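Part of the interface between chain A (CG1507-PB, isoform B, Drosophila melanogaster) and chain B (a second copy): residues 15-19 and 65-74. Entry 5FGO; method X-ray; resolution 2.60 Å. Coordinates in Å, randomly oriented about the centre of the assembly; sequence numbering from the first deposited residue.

Chain A (15-19) PEERH
Chain B 65-74: DIFNDYCEKM

How are the two backbones laid against each other? Chain B supplies a regular helix, phi/psi near -60/-42 and drifting to -78/-23 at B:Glu72, which continues from earlier in the chain and carries backbone hydrogen bonds such as B:Tyr70 N to B:Ile66 O (3.0 Å). Chain A passes as a loop, A:Pro15 psi 161, A:Glu16 -102/-57 and A:Glu17 104/126, then A:Arg18 -127/173 and A:His19 -142/157. The two run in opposite senses: A:Arg18 CA sits 8.2 Å from B:Ile66 CA, and A:Pro15 CA 7.3 Å from B:Tyr70 CA. Together they bury 394 Å².

What does B:Ile66 offer to chain A? B:Ile66 (chi1 m, chi2 t), buried, with 48 Å² covered by chain A, points toward that chain, and its CG1 lies over one face of the A:Arg18 guanidinium, 3.9 Å from CZ. The flat face of that group tolerates an aliphatic neighbour, leaving its N-H groups at the edge for polar partners. B:Asp65, B:Phe67 and B:Asn68 make no contact with the chain A stretch.

How is the charge of A:Arg18 answered? One turn after B:Ile66, the more exposed B:Asp69 (chi1 m, chi2 -20°) also points toward chain A. A:Arg18 reaches it with chi angles m, t, p and chi4 173°, forming a salt bridge from NH1 to B:Asp69 OD2 at 3.0 Å, near the guanidinium plane. Its hydrogen bond is weak, with an N-H...acceptor angle of 123°. Water 2 reinforces the pair, accepting from A:Arg18 NH1 at 2.7 Å and donating to B:Asp69 OD2 at 2.5 Å.

Why does a tyrosine suit the middle of the contact? B:Tyr70 (chi1 -82°, chi2 -58°), also buried, leaves its backbone sideways, but its long ring brings the end nearer to chain A, and 81 Å² of the residue is covered. A:Pro15, with a C-gamma exo ring, places CB at the ring edge, 4.1 Å from B:Tyr70 CE1, an apolar contact. The hydroxyl reaches the chain A backbone, with B:Tyr70 OH 3.4 Å from A:Glu17 CA. A:Glu17 directs its CB away.

What fastens the far end? At phi/psi -99/14, B:Lys73 points toward chain A with an extended side chain (chi1 -82°, then t, t, t). Its NZ donates to A:Glu16 OE2 at 2.7 Å, a salt bridge between exposed residues; A:Glu16 (m, p, chi3 -9°) starts sideways, but its end comes nearer. Water 1 closes a second path, donating to A:Glu16 OE1 at 2.9 Å and accepting from B:Lys73 NZ at 3.0 Å. Selenomethionine B:Met74 then turns its CB away.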

# COMPACT_ATOMS: atom_id res chain seq x y z
N PRO A 15 -8.14 -3.08 15.93
CA PRO A 15 -8.15 -2.15 14.80
C PRO A 15 -9.55 -2.06 14.22
O PRO A 15 -10.35 -2.95 14.48
CB PRO A 15 -7.12 -2.74 13.84
CG PRO A 15 -6.15 -3.40 14.77
CD PRO A 15 -6.95 -3.93 15.94
N GLU A 16 -9.84 -1.01 13.46
CA GLU A 16 -11.23 -0.66 13.14
C GLU A 16 -11.73 -1.06 11.74
O GLU A 16 -12.76 -1.74 11.62
CB GLU A 16 -11.39 0.85 13.31
CG GLU A 16 -11.20 1.36 14.71
CD GLU A 16 -9.73 1.58 15.06
OE1 GLU A 16 -8.85 1.17 14.28
OE2 GLU A 16 -9.46 2.19 16.12
N GLU A 17 -11.01 -0.57 10.71
CA GLU A 17 -11.22 -0.76 9.24
C GLU A 17 -11.83 0.45 8.55
O GLU A 17 -12.94 0.89 8.87
CB GLU A 17 -12.06 -2.00 8.88
CG GLU A 17 -11.36 -3.32 9.21
CD GLU A 17 -12.16 -4.53 8.71
OE1 GLU A 17 -13.23 -4.28 8.11
OE2 GLU A 17 -11.73 -5.70 8.90
N ARG A 18 -11.13 0.89 7.50
CA ARG A 18 -11.39 2.11 6.74
C ARG A 18 -11.54 1.99 5.22
O ARG A 18 -11.34 0.92 4.64
CB ARG A 18 -10.26 3.08 7.08
CG ARG A 18 -10.38 3.58 8.52
CD ARG A 18 -9.37 4.63 8.94
NE ARG A 18 -9.54 5.91 8.25
CZ ARG A 18 -8.85 7.00 8.56
NH1 ARG A 18 -8.01 6.98 9.59
NH2 ARG A 18 -9.04 8.13 7.89
N HIS A 19 -11.92 3.10 4.60
CA HIS A 19 -12.25 3.15 3.16
C HIS A 19 -11.75 4.48 2.56
O HIS A 19 -11.61 5.46 3.30
CB HIS A 19 -13.77 3.03 2.96
CG HIS A 19 -14.23 3.46 1.59
ND1 HIS A 19 -14.71 4.72 1.33
CD2 HIS A 19 -14.32 2.77 0.43
CE1 HIS A 19 -15.03 4.81 0.05
NE2 HIS A 19 -14.82 3.63 -0.51
N ASP B 65 -1.43 8.68 6.15
CA ASP B 65 -2.11 8.98 7.42
C ASP B 65 -2.82 7.74 7.96
O ASP B 65 -2.78 7.44 9.15
CB ASP B 65 -3.12 10.12 7.24
CG ASP B 65 -2.46 11.45 6.93
OD1 ASP B 65 -1.28 11.64 7.27
OD2 ASP B 65 -3.11 12.30 6.30
N ILE B 66 -3.50 7.03 7.07
CA ILE B 66 -4.15 5.80 7.49
C ILE B 66 -3.08 4.87 8.10
O ILE B 66 -3.29 4.25 9.15
CB ILE B 66 -4.85 5.13 6.32
CG1 ILE B 66 -6.10 5.94 5.96
CG2 ILE B 66 -5.22 3.69 6.65
CD1 ILE B 66 -6.74 5.55 4.70
N PHE B 67 -1.92 4.82 7.46
CA PHE B 67 -0.87 3.98 7.99
C PHE B 67 -0.33 4.36 9.36
O PHE B 67 -0.11 3.47 10.19
CB PHE B 67 0.25 3.84 6.99
CG PHE B 67 0.22 2.53 6.32
CD1 PHE B 67 -0.69 2.29 5.31
CD2 PHE B 67 1.00 1.49 6.80
CE1 PHE B 67 -0.76 1.05 4.71
CE2 PHE B 67 0.94 0.24 6.23
CZ PHE B 67 0.06 0.03 5.17
N ASN B 68 -0.10 5.66 9.59
CA ASN B 68 0.36 6.12 10.89
C ASN B 68 -0.66 5.69 11.94
O ASN B 68 -0.31 5.22 13.03
CB ASN B 68 0.53 7.63 10.91
CG ASN B 68 1.70 8.12 10.05
OD1 ASN B 68 2.66 7.39 9.82
ND2 ASN B 68 1.62 9.37 9.60
N ASP B 69 -1.94 5.83 11.58
CA ASP B 69 -3.04 5.47 12.47
C ASP B 69 -3.00 4.02 12.85
O ASP B 69 -3.21 3.67 14.01
CB ASP B 69 -4.38 5.81 11.83
CG ASP B 69 -4.67 7.30 11.81
OD1 ASP B 69 -4.05 8.05 12.60
OD2 ASP B 69 -5.50 7.72 10.97
N TYR B 70 -2.74 3.16 11.86
CA TYR B 70 -2.62 1.75 12.15
C TYR B 70 -1.36 1.46 12.95
O TYR B 70 -1.39 0.68 13.90
CB TYR B 70 -2.66 0.92 10.86
CG TYR B 70 -4.08 0.69 10.37
CD1 TYR B 70 -5.00 0.05 11.17
CD2 TYR B 70 -4.48 1.07 9.10
CE1 TYR B 70 -6.29 -0.15 10.75
CE2 TYR B 70 -5.75 0.85 8.66
CZ TYR B 70 -6.66 0.24 9.50
OH TYR B 70 -7.96 0.02 9.09
N CYS B 71 -0.25 2.13 12.62
CA CYS B 71 1.01 1.92 13.35
C CYS B 71 1.06 2.42 14.80
O CYS B 71 1.73 1.80 15.65
CB CYS B 71 2.16 2.61 12.61
SG CYS B 71 2.62 1.91 11.02
N GLU B 72 0.29 3.47 15.10
CA GLU B 72 0.24 4.04 16.44
C GLU B 72 -0.61 3.21 17.36
O GLU B 72 -0.42 3.20 18.58
CB GLU B 72 -0.29 5.47 16.41
CG GLU B 72 0.67 6.44 15.77
CD GLU B 72 0.27 7.88 16.00
OE1 GLU B 72 -0.77 8.12 16.65
OE2 GLU B 72 1.00 8.77 15.50
N LYS B 73 -1.50 2.45 16.74
CA LYS B 73 -2.51 1.68 17.43
C LYS B 73 -2.06 0.23 17.57
O LYS B 73 -2.84 -0.65 17.89
CB LYS B 73 -3.81 1.76 16.65
CG LYS B 73 -4.63 3.01 16.89
CD LYS B 73 -5.79 3.04 15.88
CE LYS B 73 -6.80 4.16 16.13
NZ LYS B 73 -7.89 4.08 15.12
N MSE B 74 -0.77 -0.01 17.32
CA MSE B 74 -0.16 -1.32 17.50
C MSE B 74 0.18 -1.63 18.95
O MSE B 74 0.64 -0.76 19.71
CB MSE B 74 1.11 -1.45 16.67
CG MSE B 74 0.89 -1.68 15.21
SE MSE B 74 2.58 -1.66 14.28
CE MSE B 74 2.85 -3.54 14.08
O HOH W 1 -6.62 2.47 12.96
O HOH W 2 -6.38 9.01 9.05